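Local coordinates for protein prolyl 4-hydroxylase (Phytophthora capsici LT1534, PDB 6IUQ) that probably hydroxylates prolyl residues at carbon 4 as an iron(II)- and 2-oxoglutarate-dependent oxygenase with a double-stranded beta-helix core, at residues Tyr17-His21 and Ser116-Ala122; Leu53-Arg57 and Glu223-Leu227; Gln209-Met213 and Arg262-Arg268; Arg272-Glu276 and His302-Val306. Numbering follows the deposited sequence.

Long-range contacts can show how a catalytic barrel acquires its helical surroundings, and this chain is a good example. From the N terminus, contact 1 closes the first large loop, bringing helix 17-23 against helix 118-126. Contact 2 opens inside that loop and closes far beyond it, so the two cross; it sets helix 46-61 against strand 224-232 of the six-stranded sheet. Contact 3 in turn crosses contact 2, joining the turn after strand 204-209 to the segment following helix 254-262, on the other side of the chain's centre. Contact 4 is in series: 272-276 follows soon after 262-268, the second segment of contact 3, and helix 296-311 packs on the junction of helices 271-274 and 276-287.

Contact 1: Tyr17-His21 and Ser116-Ala122; sequences YERLH and STELLQA
Residues 17-21 form a helical turn, and 116-122 run from a two-residue connection into a second helix starting at E118. The short axes approach to 9.6 Å at 36° (signed crossing -36°), with the CA atoms of H21 and E118 5.2 Å apart. This is helix-helix packing at the flank of the double-stranded beta-helix: L119 and L120 of helix 118-126 rest on L231 of strand 224-232, and helix 17-23 adds an outer layer. S116 leaves the preceding helix at phi/psi -64/140; T117 takes the N-cap position without a side-chain capping bond. No hydrogen bond joins the segments, so fit and van der Waals contact hold them. E118 sits between Y17, L20 and H21: its CG lies 3.3 Å from Y17 O, its CB 4.1 Å from L20 CG, and its CG 3.8 Å from H21 CB. Its carboxylate is turned back within its own segment, S116 OG donating to E118 OE1 at 2.8 Å. Y17 (chi1 m) extends its ring so that CE1 is 4.0 Å from S116 CB. H21 (chi1 t) reaches along the second helix, its ring edge meeting Q121, with H21 NE2 4.1 Å from Q121 CB.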
# COMPACT_ATOMS: atom_id res chain seq x y z
N TYR A 17 6.47 -22.36 0.60
CA TYR A 17 6.24 -21.59 1.81
C TYR A 17 7.50 -21.12 2.50
O TYR A 17 7.54 -20.03 3.03
CB TYR A 17 5.45 -22.40 2.83
CG TYR A 17 4.03 -22.76 2.45
CD1 TYR A 17 3.11 -21.77 2.11
CD2 TYR A 17 3.61 -24.09 2.47
CE1 TYR A 17 1.80 -22.10 1.80
CE2 TYR A 17 2.30 -24.43 2.16
CZ TYR A 17 1.40 -23.43 1.83
OH TYR A 17 0.10 -23.76 1.51
N GLU A 18 8.52 -21.98 2.53
CA GLU A 18 9.78 -21.63 3.16
C GLU A 18 10.51 -20.51 2.43
O GLU A 18 11.10 -19.64 3.06
CB GLU A 18 10.68 -22.87 3.26
CG GLU A 18 12.14 -22.54 3.53
CD GLU A 18 12.93 -23.72 4.08
OE1 GLU A 18 12.44 -24.87 3.98
OE2 GLU A 18 14.04 -23.48 4.61
N ARG A 19 10.47 -20.53 1.10
CA ARG A 19 11.03 -19.43 0.31
C ARG A 19 10.37 -18.11 0.75
O ARG A 19 11.05 -17.12 1.03
CB ARG A 19 10.83 -19.67 -1.19
CG ARG A 19 11.29 -18.51 -2.08
CD ARG A 19 10.83 -18.66 -3.53
NE ARG A 19 11.35 -17.57 -4.36
CZ ARG A 19 12.04 -17.75 -5.48
NH1 ARG A 19 12.30 -18.97 -5.92
NH2 ARG A 19 12.49 -16.70 -6.16
N LEU A 20 9.04 -18.13 0.85
CA LEU A 20 8.28 -16.96 1.23
C LEU A 20 8.70 -16.48 2.60
O LEU A 20 9.02 -15.31 2.80
CB LEU A 20 6.79 -17.27 1.19
CG LEU A 20 5.83 -16.14 1.56
CD1 LEU A 20 6.24 -14.83 0.87
CD2 LEU A 20 4.41 -16.55 1.17
N HIS A 21 8.73 -17.41 3.55
CA HIS A 21 9.16 -17.07 4.90
C HIS A 21 10.58 -16.48 4.90
O HIS A 21 10.83 -15.49 5.58
CB HIS A 21 9.10 -18.29 5.82
CG HIS A 21 9.14 -17.93 7.27
ND1 HIS A 21 10.32 -17.69 7.94
CD2 HIS A 21 8.15 -17.73 8.17
CE1 HIS A 21 10.05 -17.37 9.20
NE2 HIS A 21 8.74 -17.40 9.36
N SER A 116 -2.20 -19.15 4.03
CA SER A 116 -0.80 -19.07 4.44
C SER A 116 -0.60 -18.04 5.56
O SER A 116 -1.20 -16.97 5.56
CB SER A 116 0.08 -18.73 3.24
OG SER A 116 1.33 -18.26 3.69
N THR A 117 0.24 -18.38 6.53
CA THR A 117 0.55 -17.46 7.62
C THR A 117 2.02 -17.07 7.67
O THR A 117 2.49 -16.55 8.69
CB THR A 117 0.20 -18.06 8.99
OG1 THR A 117 0.94 -19.28 9.18
CG2 THR A 117 -1.28 -18.31 9.11
N GLU A 118 2.75 -17.34 6.58
CA GLU A 118 4.19 -17.07 6.55
C GLU A 118 4.46 -15.59 6.78
O GLU A 118 5.32 -15.22 7.59
CB GLU A 118 4.80 -17.54 5.23
CG GLU A 118 5.36 -18.97 5.31
CD GLU A 118 4.29 -20.00 5.64
OE1 GLU A 118 3.17 -19.91 5.07
OE2 GLU A 118 4.56 -20.90 6.47
N LEU A 119 3.69 -14.75 6.09
CA LEU A 119 3.83 -13.31 6.22
C LEU A 119 3.55 -12.86 7.64
O LEU A 119 4.33 -12.13 8.24
CB LEU A 119 2.90 -12.63 5.23
CG LEU A 119 3.02 -11.14 4.94
CD1 LEU A 119 4.48 -10.71 4.74
CD2 LEU A 119 2.20 -10.86 3.69
N LEU A 120 2.43 -13.33 8.20
CA LEU A 120 2.06 -13.02 9.57
C LEU A 120 3.13 -13.47 10.55
O LEU A 120 3.44 -12.76 11.48
CB LEU A 120 0.71 -13.66 9.93
CG LEU A 120 -0.53 -12.85 9.52
CD1 LEU A 120 -1.81 -13.65 9.69
CD2 LEU A 120 -0.61 -11.60 10.36
N GLN A 121 3.70 -14.66 10.33
CA GLN A 121 4.70 -15.20 11.24
C GLN A 121 5.98 -14.35 11.23
O GLN A 121 6.48 -13.97 12.28
CB GLN A 121 5.05 -16.65 10.89
CG GLN A 121 4.02 -17.70 11.31
CD GLN A 121 4.41 -19.13 10.86
OE1 GLN A 121 5.55 -19.57 11.05
NE2 GLN A 121 3.47 -19.83 10.26
N ALA A 122 6.51 -14.06 10.04
CA ALA A 122 7.74 -13.28 9.93
C ALA A 122 7.56 -11.93 10.57
O ALA A 122 8.37 -11.53 11.41
CB ALA A 122 8.17 -13.13 8.49

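Contact 2: Leu53-Arg57 and Glu223-Leu227; sequences LEEMR and ERYVL
The Y225 ring overlaps the side chains of L53 and M56, projecting from its strand (chi1 -81°, chi2 -86°) between them. This is helix-on-sheet packing, helix 46-61 lying against the major sheet of the double-stranded beta-helix. Residues 53-57 are helical and 224-227 extended; their short axes pass 10.1 Å apart at 112°, and the nearest CA atoms, those of L53 and Y225, are 8.0 Å apart. L53 CD1 lies 3.9 Å from Y225 CD2. M56, present as selenomethionine with chi1 m, chi2 t and chi3 p, brings CE to 3.4 Å from Y225 CD1 and 3.8 Å from V226 O. Strand alternation turns the CB of V226 away from the helix, its side chain about 9 Å from the iron(II), so the strand separates helix from metal site. At the strand's start the apolar packing gives way to charge: E223 pairs through OE2 with R145, and R57 NH1 donates to E223 OE1 at 2.9 Å, a salt bridge with an N-H...O angle of 133°.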
# COMPACT_ATOMS: atom_id res chain seq x y z
N LEU A 53 -1.40 -15.93 -11.05
CA LEU A 53 -1.91 -15.08 -12.14
C LEU A 53 -2.91 -15.84 -13.01
O LEU A 53 -3.96 -15.30 -13.35
CB LEU A 53 -0.75 -14.53 -13.01
CG LEU A 53 -1.10 -13.72 -14.27
CD1 LEU A 53 -1.96 -12.50 -13.96
CD2 LEU A 53 0.16 -13.30 -15.06
N GLU A 54 -2.59 -17.08 -13.36
CA GLU A 54 -3.50 -17.90 -14.17
C GLU A 54 -4.85 -18.03 -13.47
O GLU A 54 -5.89 -17.83 -14.10
CB GLU A 54 -2.89 -19.28 -14.46
CG GLU A 54 -1.74 -19.23 -15.48
CD GLU A 54 -1.15 -20.61 -15.81
OE1 GLU A 54 -1.92 -21.50 -16.25
OE2 GLU A 54 0.09 -20.80 -15.65
N GLU A 55 -4.84 -18.33 -12.18
CA GLU A 55 -6.09 -18.45 -11.44
C GLU A 55 -6.85 -17.13 -11.42
O GLU A 55 -8.07 -17.10 -11.51
CB GLU A 55 -5.82 -18.94 -10.01
CG GLU A 55 -5.34 -20.38 -9.99
CD GLU A 55 -5.23 -20.97 -8.59
OE1 GLU A 55 -5.42 -20.23 -7.58
OE2 GLU A 55 -4.95 -22.18 -8.50
N MSE A 56 -6.12 -16.02 -11.35
CA MSE A 56 -6.78 -14.72 -11.36
C MSE A 56 -7.44 -14.42 -12.70
O MSE A 56 -8.54 -13.87 -12.74
CB MSE A 56 -5.78 -13.61 -11.03
CG MSE A 56 -5.30 -13.66 -9.60
SE MSE A 56 -3.94 -12.32 -9.26
CE MSE A 56 -4.98 -10.70 -9.63
N ARG A 57 -6.75 -14.74 -13.78
CA ARG A 57 -7.29 -14.55 -15.12
C ARG A 57 -8.54 -15.41 -15.31
O ARG A 57 -9.51 -14.99 -15.93
CB ARG A 57 -6.25 -14.89 -16.18
CG ARG A 57 -5.15 -13.86 -16.37
CD ARG A 57 -4.61 -13.97 -17.78
NE ARG A 57 -3.23 -13.52 -17.95
CZ ARG A 57 -2.86 -12.27 -18.20
NH1 ARG A 57 -3.77 -11.30 -18.30
NH2 ARG A 57 -1.57 -11.98 -18.36
N GLU A 223 -2.99 -3.56 -19.41
CA GLU A 223 -3.68 -4.36 -18.41
C GLU A 223 -2.74 -4.59 -17.22
O GLU A 223 -1.55 -4.87 -17.40
CB GLU A 223 -4.14 -5.70 -19.00
CG GLU A 223 -5.10 -6.48 -18.10
CD GLU A 223 -5.46 -7.85 -18.66
OE1 GLU A 223 -4.54 -8.62 -19.01
OE2 GLU A 223 -6.67 -8.17 -18.73
N ARG A 224 -3.27 -4.45 -16.01
CA ARG A 224 -2.48 -4.50 -14.78
C ARG A 224 -3.22 -5.32 -13.73
O ARG A 224 -4.34 -4.99 -13.34
CB ARG A 224 -2.21 -3.07 -14.25
CG ARG A 224 -1.33 -2.94 -12.98
CD ARG A 224 -1.54 -1.53 -12.38
NE ARG A 224 -0.57 -1.08 -11.38
CZ ARG A 224 -0.86 -0.92 -10.08
NH1 ARG A 224 -2.09 -1.19 -9.65
NH2 ARG A 224 0.06 -0.48 -9.22
N TYR A 225 -2.59 -6.40 -13.29
CA TYR A 225 -3.11 -7.21 -12.19
C TYR A 225 -2.28 -6.98 -10.94
O TYR A 225 -1.05 -6.86 -11.01
CB TYR A 225 -3.09 -8.69 -12.53
CG TYR A 225 -4.22 -9.20 -13.38
CD1 TYR A 225 -5.43 -9.59 -12.81
CD2 TYR A 225 -4.08 -9.33 -14.76
CE1 TYR A 225 -6.46 -10.07 -13.58
CE2 TYR A 225 -5.12 -9.82 -15.54
CZ TYR A 225 -6.30 -10.19 -14.95
OH TYR A 225 -7.34 -10.68 -15.72
N VAL A 226 -2.96 -6.91 -9.80
CA VAL A 226 -2.28 -6.82 -8.53
C VAL A 226 -3.04 -7.60 -7.46
O VAL A 226 -4.27 -7.62 -7.44
CB VAL A 226 -2.07 -5.35 -8.09
CG1 VAL A 226 -3.40 -4.60 -8.05
CG2 VAL A 226 -1.38 -5.31 -6.75
N LEU A 227 -2.31 -8.27 -6.59
CA LEU A 227 -2.92 -8.98 -5.47
C LEU A 227 -2.56 -8.21 -4.21
O LEU A 227 -1.39 -7.93 -3.97
CB LEU A 227 -2.43 -10.43 -5.42
CG LEU A 227 -2.84 -11.39 -4.31
CD1 LEU A 227 -2.81 -12.83 -4.88
CD2 LEU A 227 -1.92 -11.29 -3.10

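Contact 3: Gln209-Met213 and Arg262-Arg268; sequences QSDWM and RRSPVQR
A backbone carbon, not a side chain, sits over the indole of W212: R263 CA is 3.7 Å from the centroid of the six-membered ring and only 16° off its normal, a CH-pi contact. R263 O lies over a ring face too, 3.5 Å from W212 CE2. Both segments are irregular here, 262-268 leaving a helix at R263 and making a 3-10 turn over 265-267; the CA atoms of W212 and P265 are 4.6 Å apart. W212 (chi1 50°, chi2 -89°) also places CD1 4.1 Å from P265 CG, while P265 CA meets D211 O at 3.4 Å in a CA-H...O contact. No direct classical hydrogen bond crosses; one water lies 2.6 Å from R262 O and 3.1 Å from W212 O. Q267 NE2 steadies its own segment, bonding R262 O at 2.8 Å and S264 O at 3.1 Å, with its OE1 bonded to Y157. The arrangement buries the turn between strand 204-209 and strand 214-217, which carries the iron ligand H215, a strand connection of the double-stranded beta-helix.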
# COMPACT_ATOMS: atom_id res chain seq x y z
N GLN A 209 3.69 0.66 5.32
CA GLN A 209 2.86 0.98 6.48
C GLN A 209 1.49 1.51 6.04
O GLN A 209 1.41 2.53 5.39
CB GLN A 209 3.55 2.02 7.36
CG GLN A 209 5.02 1.66 7.69
CD GLN A 209 5.12 0.66 8.84
OE1 GLN A 209 4.12 0.35 9.50
NE2 GLN A 209 6.32 0.12 9.06
N SER A 210 0.42 0.81 6.39
CA SER A 210 -0.90 1.28 5.99
C SER A 210 -1.24 2.64 6.63
O SER A 210 -1.86 3.48 5.98
CB SER A 210 -1.96 0.23 6.32
OG SER A 210 -1.58 -1.05 5.80
N ASP A 211 -0.82 2.87 7.88
CA ASP A 211 -1.21 4.10 8.58
C ASP A 211 -0.21 5.25 8.51
O ASP A 211 -0.53 6.35 8.96
CB ASP A 211 -1.53 3.83 10.04
CG ASP A 211 -0.47 3.02 10.73
OD1 ASP A 211 0.41 2.46 10.04
OD2 ASP A 211 -0.53 2.93 11.97
N TRP A 212 0.98 5.06 7.95
CA TRP A 212 1.82 6.24 7.72
C TRP A 212 2.66 6.25 6.46
O TRP A 212 3.71 6.89 6.43
CB TRP A 212 2.75 6.50 8.92
CG TRP A 212 3.59 5.39 9.49
CD1 TRP A 212 3.23 4.51 10.49
CD2 TRP A 212 4.97 5.10 9.20
NE1 TRP A 212 4.27 3.68 10.80
CE2 TRP A 212 5.36 4.02 10.03
CE3 TRP A 212 5.91 5.63 8.30
CZ2 TRP A 212 6.65 3.46 10.00
CZ3 TRP A 212 7.19 5.09 8.28
CH2 TRP A 212 7.55 4.01 9.12
N MSE A 213 2.20 5.57 5.40
CA MSE A 213 2.84 5.70 4.10
C MSE A 213 1.90 6.27 3.04
O MSE A 213 1.03 5.57 2.51
CB MSE A 213 3.39 4.34 3.64
CG MSE A 213 4.05 4.39 2.29
SE MSE A 213 5.54 5.69 2.20
CE MSE A 213 6.63 5.04 3.68
N ARG A 262 7.90 11.69 10.34
CA ARG A 262 7.95 10.83 9.17
C ARG A 262 7.34 9.45 9.44
O ARG A 262 6.71 8.87 8.55
CB ARG A 262 9.40 10.69 8.68
CG ARG A 262 9.55 9.82 7.45
CD ARG A 262 11.00 9.72 6.94
NE ARG A 262 11.91 9.08 7.89
CZ ARG A 262 11.94 7.77 8.14
NH1 ARG A 262 11.07 6.97 7.53
NH2 ARG A 262 12.81 7.26 9.01
N ARG A 263 7.50 8.96 10.67
CA ARG A 263 7.08 7.60 11.03
C ARG A 263 5.83 7.57 11.87
O ARG A 263 5.51 6.57 12.49
CB ARG A 263 8.20 6.89 11.79
CG ARG A 263 9.50 6.80 11.02
CD ARG A 263 10.55 6.03 11.79
NE ARG A 263 10.13 4.66 12.01
CZ ARG A 263 9.73 4.19 13.19
NH1 ARG A 263 9.73 4.99 14.24
NH2 ARG A 263 9.35 2.92 13.31
N SER A 264 5.11 8.69 11.90
CA SER A 264 3.93 8.80 12.73
C SER A 264 2.69 8.99 11.89
O SER A 264 2.72 9.78 10.95
CB SER A 264 4.08 9.97 13.71
OG SER A 264 2.83 10.27 14.29
N PRO A 265 1.59 8.29 12.23
CA PRO A 265 0.31 8.43 11.53
C PRO A 265 -0.30 9.83 11.65
O PRO A 265 -1.23 10.15 10.91
CB PRO A 265 -0.59 7.40 12.22
CG PRO A 265 0.39 6.38 12.78
CD PRO A 265 1.57 7.18 13.20
N VAL A 266 0.22 10.66 12.55
CA VAL A 266 -0.32 12.00 12.72
C VAL A 266 -0.09 12.82 11.44
O VAL A 266 -0.80 13.80 11.17
CB VAL A 266 0.29 12.71 13.97
CG1 VAL A 266 1.71 13.22 13.70
CG2 VAL A 266 -0.61 13.86 14.44
N GLN A 267 0.84 12.37 10.61
CA GLN A 267 1.12 13.05 9.35
C GLN A 267 -0.10 13.12 8.43
O GLN A 267 -0.18 14.00 7.57
CB GLN A 267 2.27 12.36 8.60
CG GLN A 267 1.95 10.99 8.00
CD GLN A 267 3.18 10.35 7.36
OE1 GLN A 267 3.24 10.17 6.13
NE2 GLN A 267 4.19 10.03 8.19
N ARG A 268 -1.04 12.19 8.61
CA ARG A 268 -2.27 12.14 7.81
C ARG A 268 -3.12 13.42 7.95
O ARG A 268 -3.92 13.75 7.06
CB ARG A 268 -3.10 10.90 8.20
CG ARG A 268 -2.33 9.59 8.02
CD ARG A 268 -3.09 8.38 8.53
NE ARG A 268 -3.26 8.41 9.97
CZ ARG A 268 -3.92 7.48 10.67
NH1 ARG A 268 -4.48 6.44 10.06
NH2 ARG A 268 -4.02 7.61 11.97
O HOH W 1 6.46 8.36 6.00

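Contact 4: Arg272-Glu276 and His302-Val306; sequences RGVYE and HETHV
H302 begins the contact with its ring (chi1 165°, chi2 97°) directed at the break between two helices. The setting is the C-terminal helical region outside the beta core, where helix 296-311 packs across the junction of helices 271-274 and 276-287. At this junction Y275 leaves helical geometry at phi/psi -111/33, and helix resumes at E276; R272 and E276 both make contact with helix 296-311. H302 ND1 accepts a hydrogen bond from R272 NH1 at 3.1 Å (N-H...N angle 154°), the donor lying near the plane of the imidazole, and so ND1 carries no proton here. On the far side of the same ring a water lies 2.7 Å from H302 NE2 and donates to E276 OE2 at 2.5 Å, giving an indirect second link; E276 CG also comes within 4.0 Å of H302 CE1. Y279 and L283 of helix 276-287 pack on H302 too. One turn after H302, the CA-CB bond of H305 points toward 272-276, and the methylene R272 CD sits over the H305 ring, 4.0 Å from its centroid and 27° off the normal, a CH-pi contact. V306, whose N bonds H302 O at 2.8 Å, closes the patch with its CG1 3.8 Å from E276 OE2.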
# COMPACT_ATOMS: atom_id res chain seq x y z
N ARG A 272 -2.31 16.58 3.09
CA ARG A 272 -2.96 17.26 1.98
C ARG A 272 -2.37 18.66 1.83
O ARG A 272 -2.17 19.13 0.71
CB ARG A 272 -4.48 17.32 2.16
CG ARG A 272 -5.21 17.86 0.93
CD ARG A 272 -6.72 17.79 1.11
NE ARG A 272 -7.20 16.41 1.26
CZ ARG A 272 -7.56 15.62 0.25
NH1 ARG A 272 -7.50 16.06 -1.01
NH2 ARG A 272 -7.99 14.39 0.51
N GLY A 273 -2.06 19.30 2.95
CA GLY A 273 -1.34 20.56 2.94
C GLY A 273 0.09 20.43 2.44
O GLY A 273 0.51 21.13 1.53
N VAL A 274 0.85 19.50 3.00
CA VAL A 274 2.24 19.37 2.58
C VAL A 274 2.33 18.93 1.11
O VAL A 274 3.16 19.42 0.35
CB VAL A 274 3.01 18.39 3.48
CG1 VAL A 274 4.42 18.19 2.96
CG2 VAL A 274 3.02 18.89 4.92
N TYR A 275 1.44 18.04 0.68
CA TYR A 275 1.51 17.53 -0.69
C TYR A 275 0.36 18.02 -1.57
O TYR A 275 -0.09 17.30 -2.46
CB TYR A 275 1.54 16.00 -0.67
CG TYR A 275 2.82 15.44 -0.09
CD1 TYR A 275 3.04 15.42 1.28
CD2 TYR A 275 3.80 14.94 -0.91
CE1 TYR A 275 4.22 14.93 1.81
CE2 TYR A 275 4.98 14.44 -0.40
CZ TYR A 275 5.18 14.43 0.96
OH TYR A 275 6.35 13.93 1.47
N GLU A 276 -0.12 19.24 -1.33
CA GLU A 276 -1.20 19.82 -2.11
C GLU A 276 -1.05 19.64 -3.62
O GLU A 276 -2.00 19.26 -4.30
CB GLU A 276 -1.32 21.31 -1.80
CG GLU A 276 -2.66 21.90 -2.20
CD GLU A 276 -2.69 23.43 -2.11
OE1 GLU A 276 -2.08 24.00 -1.17
OE2 GLU A 276 -3.30 24.04 -3.01
N HIS A 302 -11.38 18.65 -1.54
CA HIS A 302 -9.98 19.06 -1.45
C HIS A 302 -9.85 20.57 -1.31
O HIS A 302 -9.17 21.10 -0.41
CB HIS A 302 -9.24 18.57 -2.69
CG HIS A 302 -7.91 19.21 -2.90
ND1 HIS A 302 -6.72 18.62 -2.49
CD2 HIS A 302 -7.56 20.39 -3.47
CE1 HIS A 302 -5.71 19.41 -2.82
NE2 HIS A 302 -6.19 20.49 -3.41
N GLU A 303 -10.52 21.25 -2.22
CA GLU A 303 -10.59 22.70 -2.27
C GLU A 303 -11.00 23.31 -0.92
O GLU A 303 -10.37 24.25 -0.43
CB GLU A 303 -11.58 23.08 -3.36
CG GLU A 303 -11.80 24.52 -3.62
CD GLU A 303 -12.67 24.70 -4.85
OE1 GLU A 303 -13.82 25.18 -4.70
OE2 GLU A 303 -12.21 24.31 -5.95
N THR A 304 -12.04 22.75 -0.32
CA THR A 304 -12.50 23.18 1.00
C THR A 304 -11.48 22.91 2.12
O THR A 304 -11.27 23.76 2.98
CB THR A 304 -13.82 22.47 1.36
OG1 THR A 304 -14.82 22.83 0.40
CG2 THR A 304 -14.27 22.87 2.74
N HIS A 305 -10.87 21.73 2.11
CA HIS A 305 -9.87 21.37 3.11
C HIS A 305 -8.66 22.30 3.03
O HIS A 305 -8.16 22.79 4.05
CB HIS A 305 -9.43 19.91 2.93
CG HIS A 305 -8.45 19.45 3.96
ND1 HIS A 305 -7.16 19.95 4.04
CD2 HIS A 305 -8.55 18.52 4.94
CE1 HIS A 305 -6.52 19.36 5.04
NE2 HIS A 305 -7.34 18.49 5.60
N VAL A 306 -8.19 22.56 1.82
CA VAL A 306 -7.04 23.42 1.61
C VAL A 306 -7.29 24.83 2.14
O VAL A 306 -6.39 25.47 2.70
CB VAL A 306 -6.67 23.47 0.08
CG1 VAL A 306 -5.84 24.68 -0.26
CG2 VAL A 306 -5.96 22.20 -0.32
O HOH W 2 -4.75 22.57 -4.44